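Local coordinates for protein N-acetylglucosaminidase (Paenibacillus barengoltzii, PDB 6INX) that probably hydrolyses glycosidic bonds of N-acetylglucosamine units in glycans, as a retaining glycoside hydrolase of family 18, at residues E92-A97 and R135-A140; L108-P113 and T131-T136; L219-G224 and E228-G233. All blocks are in the same frame, centred on the assembly; numbering follows the deposited sequence.

Contact 1. Residues E92-A97 and R135-A140; sequences ESAVRA and RTMREA
Val95 and Ala140 meet where helix 84-100 runs beside helix 126-148, and Ala94 and Met137 form a second point of touch; no hydrogen bond or salt bridge crosses the contact, which is made by van der Waals packing. The Val95 CG2 methyl lies 3.8 Å from Ala140 CB and rests against the backbone as well, with Val95 CG2 3.4 Å from Ala140 O. CG2 gets there because it stands opposite the carbonyl carbon of its own residue, beside the backbone N, while CG1 takes the place anti to that N (chi1 167°). Small residues keep the helices close here: the CA atoms of Val95 and Ala140 are 6.7 Å apart, and those of Ala94 and Met137 are 7.1 Å apart. Met137 spans its gap with a chain extended at chi2 and bent about the CG-SD bond (chi3 60°), which sets Met137 CE 4.0 Å from Ala94 CB.

The two are consecutive outer helices of the family 18 TIM barrel, following strands 64-70 and 105-109. Met137 also reaches inward onto Leu154 of strand 153-159, and Ala140 packs on Ala91 of helix 84-100.

Polar side chains of the two segments find their partners elsewhere. Glu92 pairs with Arg41 and the Ser93 hydroxyl is bonded to the backbone N of Ile42, while Arg138 forms a salt bridge with Asp178 and donates to the carbonyl oxygens of Tyr152 and Tyr176.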
loop_
_atom_site.group_PDB
_atom_site.type_symbol
_atom_site.label_atom_id
_atom_site.label_comp_id
_atom_site.label_asym_id
_atom_site.label_seq_id
_atom_site.Cartn_x
_atom_site.Cartn_y
_atom_site.Cartn_z
ATOM N N GLU A 92 5.641 20.702 -29.376
ATOM C CA GLU A 92 6.118 20.756 -30.754
ATOM C C GLU A 92 6.487 19.374 -31.276
ATOM O O GLU A 92 6.225 19.050 -32.442
ATOM C CB GLU A 92 7.320 21.705 -30.854
ATOM C CG GLU A 92 6.958 23.148 -30.595
ATOM C CD GLU A 92 8.166 24.004 -30.269
ATOM O OE1 GLU A 92 9.291 23.513 -30.424
ATOM O OE2 GLU A 92 7.990 25.158 -29.838
ATOM N N SER A 93 7.113 18.545 -30.432
ATOM C CA SER A 93 7.553 17.233 -30.888
ATOM C C SER A 93 6.381 16.276 -31.056
ATOM O O SER A 93 6.459 15.336 -31.857
ATOM C CB SER A 93 8.609 16.676 -29.929
ATOM O OG SER A 93 8.050 16.384 -28.656
ATOM N N ALA A 94 5.291 16.497 -30.319
ATOM C CA ALA A 94 4.082 15.714 -30.556
ATOM C C ALA A 94 3.496 16.053 -31.914
ATOM O O ALA A 94 3.066 15.159 -32.658
ATOM C CB ALA A 94 3.059 15.991 -29.453
ATOM N N VAL A 95 3.494 17.344 -32.254
ATOM C CA VAL A 95 3.028 17.770 -33.568
ATOM C C VAL A 95 3.920 17.195 -34.659
ATOM O O VAL A 95 3.439 16.776 -35.717
ATOM C CB VAL A 95 2.949 19.306 -33.628
ATOM C CG1 VAL A 95 2.783 19.777 -35.080
ATOM C CG2 VAL A 95 1.784 19.813 -32.778
ATOM N N ARG A 96 5.239 17.174 -34.422
ATOM C CA ARG A 96 6.155 16.560 -35.375
ATOM C C ARG A 96 5.805 15.096 -35.614
ATOM O O ARG A 96 5.760 14.638 -36.761
ATOM C CB ARG A 96 7.598 16.705 -34.885
ATOM C CG ARG A 96 8.611 16.157 -35.865
ATOM C CD ARG A 96 10.036 16.310 -35.367
ATOM N NE ARG A 96 10.995 16.007 -36.425
ATOM C CZ ARG A 96 12.306 16.195 -36.327
ATOM N NH1 ARG A 96 12.829 16.686 -35.211
ATOM N NH2 ARG A 96 13.098 15.892 -37.348
ATOM N N ALA A 97 5.505 14.357 -34.546
ATOM C CA ALA A 97 5.186 12.942 -34.688
ATOM C C ALA A 97 3.965 12.731 -35.576
ATOM O O ALA A 97 3.980 11.886 -36.482
ATOM C CB ALA A 97 4.978 12.324 -33.305
ATOM N N ARG A 135 -1.803 20.471 -20.963
ATOM C CA ARG A 135 -2.513 21.596 -21.566
ATOM C C ARG A 135 -1.765 22.104 -22.792
ATOM O O ARG A 135 -2.357 22.325 -23.854
ATOM C CB ARG A 135 -2.672 22.719 -20.540
ATOM C CG ARG A 135 -3.405 23.940 -21.099
ATOM C CD ARG A 135 -3.445 25.118 -20.133
ATOM N NE ARG A 135 -3.791 24.721 -18.776
ATOM C CZ ARG A 135 -4.099 25.576 -17.807
ATOM N NH1 ARG A 135 -4.108 26.879 -18.055
ATOM N NH2 ARG A 135 -4.398 25.128 -16.594
ATOM N N THR A 136 -0.442 22.260 -22.669
ATOM C CA THR A 136 0.353 22.789 -23.772
ATOM C C THR A 136 0.384 21.814 -24.943
ATOM O O THR A 136 0.308 22.218 -26.110
ATOM C CB THR A 136 1.774 23.049 -23.267
ATOM O OG1 THR A 136 1.718 23.968 -22.172
ATOM C CG2 THR A 136 2.650 23.632 -24.361
ATOM N N MET A 137 0.490 20.520 -24.650
ATOM C CA MET A 137 0.487 19.525 -25.711
ATOM C C MET A 137 -0.869 19.465 -26.407
ATOM O O MET A 137 -0.935 19.359 -27.638
ATOM C CB MET A 137 0.850 18.162 -25.124
ATOM C CG MET A 137 2.304 18.057 -24.627
ATOM S SD MET A 137 2.723 16.395 -24.033
ATOM C CE MET A 137 2.408 15.475 -25.553
ATOM N N ARG A 138 -1.955 19.529 -25.635
ATOM C CA ARG A 138 -3.288 19.555 -26.233
ATOM C C ARG A 138 -3.478 20.791 -27.102
ATOM O O ARG A 138 -4.026 20.700 -28.204
ATOM C CB ARG A 138 -4.354 19.481 -25.139
ATOM C CG ARG A 138 -5.763 19.847 -25.618
ATOM C CD ARG A 138 -6.216 18.981 -26.780
ATOM N NE ARG A 138 -6.579 17.655 -26.324
ATOM C CZ ARG A 138 -6.857 16.629 -27.123
ATOM N NH1 ARG A 138 -6.803 16.766 -28.441
ATOM N NH2 ARG A 138 -7.176 15.459 -26.592
ATOM N N GLU A 139 -3.012 21.947 -26.630
ATOM C CA GLU A 139 -3.122 23.162 -27.433
ATOM C C GLU A 139 -2.417 23.011 -28.773
ATOM O O GLU A 139 -2.966 23.389 -29.818
ATOM C CB GLU A 139 -2.569 24.350 -26.646
ATOM C CG GLU A 139 -3.529 24.821 -25.566
ATOM C CD GLU A 139 -2.878 25.722 -24.534
ATOM O OE1 GLU A 139 -1.637 25.845 -24.533
ATOM O OE2 GLU A 139 -3.612 26.303 -23.708
ATOM N N ALA A 140 -1.206 22.444 -28.770
ATOM C CA ALA A 140 -0.442 22.309 -30.009
ATOM C C ALA A 140 -1.075 21.289 -30.940
ATOM O O ALA A 140 -1.150 21.509 -32.157
ATOM C CB ALA A 140 1.002 21.905 -29.694
#

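Contact 2. Residues L108-P113 and T131-T136; sequences LDWEYP and TLLLRT
Leu108 of strand 105-109 faces Leu134 of helix 126-148 with 8.7 Å between their CA atoms, a distance bridged by side chains alone. One methyl does most of the work: Leu108 CD2 lies 3.8 Å from Leu133 CD2, and the same CD2 of Leu108 lies 4.0 Å from Leu134 CD2. The helix thus presents two successive leucines to a single strand residue, each side chain slanting across that of Leu108. They arrive by different routes. Leu133 heads for the strand from its CB onward, its CG trans to the backbone N (chi1 171°), whereas in Leu134 it is CG placed beside the N (chi1 -67°) that brings the outer methyl over.

Leu133 CD2 also approaches the six-membered ring of Trp110, at 4.2 Å from CZ3, obliquely to the indole. The indole is held from several sides: Pro113 CG sits 3.8 Å above its plane over the ring centre, Phe77 stacks with it, and the ring of Phe130 meets it nearly at right angles. Behind the contact, the Thr136 hydroxyl donates to the Leu132 carbonyl (OG1 to O 2.8 Å), reaching that oxygen from the opposite face to Thr136 N, so that two bonds grip it.

Asp109 and Glu111 correspond to the last two acidic positions of the family 18 signature DxxDxDxE, which marks the active site at the C-terminal end of the barrel. Leu108 and Trp110 point the other way, outward into the layer between strand and helix, the packing of a beta-alpha unit in a TIM barrel.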
loop_
_atom_site.group_PDB
_atom_site.type_symbol
_atom_site.label_atom_id
_atom_site.label_comp_id
_atom_site.label_asym_id
_atom_site.label_seq_id
_atom_site.Cartn_x
_atom_site.Cartn_y
_atom_site.Cartn_z
ATOM N N LEU A 108 0.611 9.761 -23.433
ATOM C CA LEU A 108 1.742 10.046 -22.557
ATOM C C LEU A 108 1.773 9.057 -21.400
ATOM O O LEU A 108 0.793 8.932 -20.657
ATOM C CB LEU A 108 1.650 11.464 -22.003
ATOM C CG LEU A 108 3.016 12.074 -21.705
ATOM C CD1 LEU A 108 3.708 12.464 -23.003
ATOM C CD2 LEU A 108 2.868 13.279 -20.790
ATOM N N ASP A 109 2.914 8.376 -21.236
ATOM C CA ASP A 109 3.069 7.341 -20.217
ATOM C C ASP A 109 4.231 7.691 -19.287
ATOM O O ASP A 109 5.218 6.957 -19.205
ATOM C CB ASP A 109 3.310 5.996 -20.916
ATOM C CG ASP A 109 3.255 4.824 -19.977
ATOM O OD1 ASP A 109 2.789 4.995 -18.834
ATOM O OD2 ASP A 109 3.668 3.719 -20.394
ATOM N N TRP A 110 4.128 8.823 -18.601
ATOM C CA TRP A 110 5.092 9.235 -17.585
ATOM C C TRP A 110 4.769 8.493 -16.290
ATOM O O TRP A 110 3.669 8.620 -15.749
ATOM C CB TRP A 110 4.947 10.750 -17.403
ATOM C CG TRP A 110 5.756 11.416 -16.307
ATOM C CD1 TRP A 110 6.654 10.841 -15.450
ATOM C CD2 TRP A 110 5.727 12.805 -15.976
ATOM N NE1 TRP A 110 7.178 11.791 -14.599
ATOM C CE2 TRP A 110 6.625 13.008 -14.903
ATOM C CE3 TRP A 110 5.036 13.905 -16.491
ATOM C CZ2 TRP A 110 6.840 14.257 -14.338
ATOM C CZ3 TRP A 110 5.266 15.148 -15.940
ATOM C CH2 TRP A 110 6.145 15.313 -14.857
ATOM N N GLU A 111 5.717 7.701 -15.799
ATOM C CA GLU A 111 5.464 6.844 -14.644
ATOM C C GLU A 111 6.431 7.214 -13.525
ATOM O O GLU A 111 7.503 6.617 -13.424
ATOM C CB GLU A 111 5.603 5.367 -15.068
ATOM C CG GLU A 111 4.619 4.999 -16.185
ATOM C CD GLU A 111 4.634 3.521 -16.565
ATOM O OE1 GLU A 111 5.199 2.703 -15.823
ATOM O OE2 GLU A 111 4.062 3.179 -17.625
ATOM N N TYR A 112 6.086 8.199 -12.692
ATOM C CA TYR A 112 4.817 8.935 -12.694
ATOM C C TYR A 112 5.141 10.335 -12.166
ATOM O O TYR A 112 6.137 10.499 -11.462
ATOM C CB TYR A 112 3.811 8.306 -11.713
ATOM C CG TYR A 112 3.694 6.794 -11.759
ATOM C CD1 TYR A 112 2.804 6.167 -12.630
ATOM C CD2 TYR A 112 4.466 5.997 -10.916
ATOM C CE1 TYR A 112 2.702 4.768 -12.665
ATOM C CE2 TYR A 112 4.367 4.629 -10.945
ATOM C CZ TYR A 112 3.488 4.019 -11.807
ATOM O OH TYR A 112 3.426 2.637 -11.811
ATOM N N PRO A 113 4.298 11.333 -12.436
ATOM C CA PRO A 113 4.547 12.672 -11.882
ATOM C C PRO A 113 4.703 12.618 -10.368
ATOM O O PRO A 113 3.864 12.040 -9.673
ATOM C CB PRO A 113 3.290 13.457 -12.278
ATOM C CG PRO A 113 2.780 12.768 -13.511
ATOM C CD PRO A 113 3.094 11.298 -13.295
ATOM N N THR A 131 -0.096 19.043 -15.329
ATOM C CA THR A 131 -1.270 19.690 -15.903
ATOM C C THR A 131 -0.859 20.685 -16.976
ATOM O O THR A 131 -1.461 20.732 -18.053
ATOM C CB THR A 131 -2.036 20.413 -14.805
ATOM O OG1 THR A 131 -2.352 19.479 -13.765
ATOM C CG2 THR A 131 -3.329 21.002 -15.374
ATOM N N LEU A 132 0.149 21.513 -16.679
ATOM C CA LEU A 132 0.623 22.487 -17.661
ATOM C C LEU A 132 1.173 21.803 -18.905
ATOM O O LEU A 132 0.963 22.276 -20.030
ATOM C CB LEU A 132 1.704 23.376 -17.046
ATOM C CG LEU A 132 1.315 24.163 -15.798
ATOM C CD1 LEU A 132 2.521 24.905 -15.241
ATOM C CD2 LEU A 132 0.161 25.114 -16.105
ATOM N N LEU A 133 1.912 20.707 -18.723
ATOM C CA LEU A 133 2.449 19.977 -19.868
ATOM C C LEU A 133 1.332 19.476 -20.782
ATOM O O LEU A 133 1.392 19.644 -22.009
ATOM C CB LEU A 133 3.317 18.814 -19.372
ATOM C CG LEU A 133 3.793 17.819 -20.440
ATOM C CD1 LEU A 133 4.749 18.507 -21.411
ATOM C CD2 LEU A 133 4.435 16.554 -19.837
ATOM N N LEU A 134 0.322 18.813 -20.202
ATOM C CA LEU A 134 -0.758 18.264 -21.015
ATOM C C LEU A 134 -1.577 19.364 -21.672
ATOM O O LEU A 134 -2.026 19.207 -22.810
ATOM C CB LEU A 134 -1.650 17.361 -20.157
ATOM C CG LEU A 134 -0.973 16.079 -19.674
ATOM C CD1 LEU A 134 -1.847 15.362 -18.652
ATOM C CD2 LEU A 134 -0.684 15.178 -20.850
ATOM N N ARG A 135 -1.803 20.471 -20.963
ATOM C CA ARG A 135 -2.513 21.596 -21.566
ATOM C C ARG A 135 -1.765 22.104 -22.792
ATOM O O ARG A 135 -2.357 22.325 -23.854
ATOM C CB ARG A 135 -2.672 22.719 -20.540
ATOM C CG ARG A 135 -3.405 23.940 -21.099
ATOM C CD ARG A 135 -3.445 25.118 -20.133
ATOM N NE ARG A 135 -3.791 24.721 -18.776
ATOM C CZ ARG A 135 -4.099 25.576 -17.807
ATOM N NH1 ARG A 135 -4.108 26.879 -18.055
ATOM N NH2 ARG A 135 -4.398 25.128 -16.594
ATOM N N THR A 136 -0.442 22.260 -22.669
ATOM C CA THR A 136 0.353 22.789 -23.772
ATOM C C THR A 136 0.384 21.814 -24.943
ATOM O O THR A 136 0.308 22.218 -26.110
ATOM C CB THR A 136 1.774 23.049 -23.267
ATOM O OG1 THR A 136 1.718 23.968 -22.172
ATOM C CG2 THR A 136 2.650 23.632 -24.361
#

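Contact 3. Residues L219-G224 and E228-G233; sequences LFVRAG and EKIVIG
Ile230, the first residue of strand 230-235, pushes its terminal methyl against helix 213-222, where Val221 and Phe220 receive it. The closer touch is Ile230 CD1 to Val221 CG2 at 3.7 Å, the two side chains crossing at about a right angle. Ile230 reaches this far because its chain is fully extended beyond CB (chi2 -180°), with CG1 set beside the backbone N, which carries CD1 away from the strand toward the helix. Val221 meets it with the methyl that lies beside its own N, opposite the carbonyl carbon.

Phe220 is a looser neighbour. Its CB is 4.3 Å from Ile230 CD1, and although its CB points at the strand segment, the rest of the side chain leads away, and Phe220 packs on Leu182 of strand 179-183 and on Tyr164 and Ile165 of helix 162-166. Ile230 and Phe220 are buried, while Val221, on the outer margin, is partly exposed and packs against Lys227 of the connecting turn; Arg222 next to it is exposed.

The helix is closed by a Schellman motif at Gly224, whose positive phi (109°) turns the chain out of the helix. Gly224 N is bonded back to Val221 O at 3.0 Å, one of the motif's two bonds. Lys229, just before the strand, sends its NZ to the carbonyl oxygens of Gln174 and Leu177.

This is the short return from an outer helix into the barrel wall: strand 230-235 runs parallel to strands 179-183 and 320-324 and lies between them, Val231 bonding through its backbone to Val180 and Leu182, Ile232 to Gly320, while Ile232 packs on helix 303-316.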
loop_
_atom_site.group_PDB
_atom_site.type_symbol
_atom_site.label_atom_id
_atom_site.label_comp_id
_atom_site.label_asym_id
_atom_site.label_seq_id
_atom_site.Cartn_x
_atom_site.Cartn_y
_atom_site.Cartn_z
ATOM N N LEU A 219 -11.411 5.717 -7.078
ATOM C CA LEU A 219 -10.480 6.803 -6.761
ATOM C C LEU A 219 -10.487 7.876 -7.844
ATOM O O LEU A 219 -10.530 9.079 -7.550
ATOM C CB LEU A 219 -9.061 6.250 -6.620
ATOM C CG LEU A 219 -8.685 5.450 -5.380
ATOM C CD1 LEU A 219 -7.232 4.989 -5.496
ATOM C CD2 LEU A 219 -8.892 6.282 -4.129
ATOM N N PHE A 220 -10.423 7.461 -9.107
ATOM C CA PHE A 220 -10.341 8.430 -10.191
ATOM C C PHE A 220 -11.664 9.161 -10.402
ATOM O O PHE A 220 -11.667 10.350 -10.727
ATOM C CB PHE A 220 -9.847 7.743 -11.468
ATOM C CG PHE A 220 -8.348 7.588 -11.511
ATOM C CD1 PHE A 220 -7.577 8.505 -12.203
ATOM C CD2 PHE A 220 -7.710 6.568 -10.820
ATOM C CE1 PHE A 220 -6.185 8.393 -12.222
ATOM C CE2 PHE A 220 -6.318 6.449 -10.841
ATOM C CZ PHE A 220 -5.560 7.363 -11.547
ATOM N N VAL A 221 -12.794 8.469 -10.235
ATOM C CA VAL A 221 -14.086 9.152 -10.308
ATOM C C VAL A 221 -14.184 10.217 -9.224
ATOM O O VAL A 221 -14.579 11.360 -9.483
ATOM C CB VAL A 221 -15.234 8.135 -10.206
ATOM C CG1 VAL A 221 -16.569 8.861 -10.043
ATOM C CG2 VAL A 221 -15.259 7.248 -11.427
ATOM N N ARG A 222 -13.816 9.856 -7.990
ATOM C CA ARG A 222 -13.870 10.810 -6.890
ATOM C C ARG A 222 -12.890 11.955 -7.084
ATOM O O ARG A 222 -13.130 13.062 -6.589
ATOM C CB ARG A 222 -13.636 10.099 -5.560
ATOM C CG ARG A 222 -14.891 9.409 -5.094
ATOM C CD ARG A 222 -14.678 8.387 -4.004
ATOM N NE ARG A 222 -15.730 7.376 -4.098
ATOM C CZ ARG A 222 -15.516 6.067 -4.072
ATOM N NH1 ARG A 222 -14.284 5.599 -3.910
ATOM N NH2 ARG A 222 -16.536 5.225 -4.180
ATOM N N ALA A 223 -11.799 11.714 -7.808
ATOM C CA ALA A 223 -10.836 12.761 -8.116
ATOM C C ALA A 223 -11.304 13.665 -9.249
ATOM O O ALA A 223 -10.662 14.689 -9.509
ATOM C CB ALA A 223 -9.475 12.134 -8.446
ATOM N N GLY A 224 -12.395 13.317 -9.928
ATOM C CA GLY A 224 -12.977 14.181 -10.931
ATOM C C GLY A 224 -12.835 13.744 -12.377
ATOM O O GLY A 224 -13.080 14.561 -13.270
ATOM N N GLU A 228 -17.077 8.311 -18.489
ATOM C CA GLU A 228 -16.991 8.089 -19.927
ATOM C C GLU A 228 -15.581 8.273 -20.470
ATOM O O GLU A 228 -15.347 7.978 -21.650
ATOM C CB GLU A 228 -17.978 8.996 -20.671
ATOM C CG GLU A 228 -17.645 10.473 -20.598
ATOM C CD GLU A 228 -18.384 11.185 -19.475
ATOM O OE1 GLU A 228 -18.604 12.409 -19.605
ATOM O OE2 GLU A 228 -18.745 10.529 -18.467
ATOM N N LYS A 229 -14.643 8.743 -19.647
ATOM C CA LYS A 229 -13.246 8.853 -20.047
ATOM C C LYS A 229 -12.344 7.789 -19.436
ATOM O O LYS A 229 -11.133 7.829 -19.668
ATOM C CB LYS A 229 -12.684 10.245 -19.709
ATOM C CG LYS A 229 -13.174 11.356 -20.619
ATOM C CD LYS A 229 -12.378 12.631 -20.401
ATOM C CE LYS A 229 -12.765 13.686 -21.422
ATOM N NZ LYS A 229 -11.998 14.946 -21.242
ATOM N N ILE A 230 -12.874 6.850 -18.659
ATOM C CA ILE A 230 -12.039 5.883 -17.957
ATOM C C ILE A 230 -11.951 4.599 -18.763
ATOM O O ILE A 230 -12.966 3.943 -19.017
ATOM C CB ILE A 230 -12.559 5.615 -16.539
ATOM C CG1 ILE A 230 -12.420 6.890 -15.706
ATOM C CG2 ILE A 230 -11.786 4.464 -15.913
ATOM C CD1 ILE A 230 -12.895 6.765 -14.275
ATOM N N VAL A 231 -10.726 4.222 -19.119
ATOM C CA VAL A 231 -10.416 2.961 -19.777
ATOM C C VAL A 231 -9.634 2.125 -18.767
ATOM O O VAL A 231 -8.607 2.579 -18.251
ATOM C CB VAL A 231 -9.599 3.215 -21.054
ATOM C CG1 VAL A 231 -9.035 1.913 -21.633
ATOM C CG2 VAL A 231 -10.449 3.967 -22.087
ATOM N N ILE A 232 -10.125 0.920 -18.450
ATOM C CA ILE A 232 -9.430 0.079 -17.467
ATOM C C ILE A 232 -8.423 -0.837 -18.145
ATOM O O ILE A 232 -8.376 -0.919 -19.374
ATOM C CB ILE A 232 -10.401 -0.714 -16.571
ATOM C CG1 ILE A 232 -11.208 -1.715 -17.408
ATOM C CG2 ILE A 232 -11.308 0.239 -15.810
ATOM C CD1 ILE A 232 -11.935 -2.784 -16.576
ATOM N N GLY A 233 -7.602 -1.523 -17.360
ATOM C CA GLY A 233 -6.480 -2.292 -17.880
ATOM C C GLY A 233 -6.605 -3.788 -17.668
ATOM O O GLY A 233 -7.034 -4.245 -16.598
#

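In the fold
All three contacts join parts of one TIM barrel. Contacts 1 and 2 interleave along the chain and end on the same helix, 126-148; they share Arg135 and Thr136, have centres 12 Å apart, and touch where Met137 CE lies 4.2 Å from Leu108 CD1. Together they tie helix 126-148 to its neighbour, helix 84-100, and inward to strand 105-109. Contact 3 follows later and stands apart, about 16 Å from contact 2 and 24 Å from contact 1 between centres, without touching either. Contacts 2 and 3 both pack helices onto the barrel sheet, at strands 105-109 and 230-235, so outer helices are seated on the wall that carries the family 18 signature.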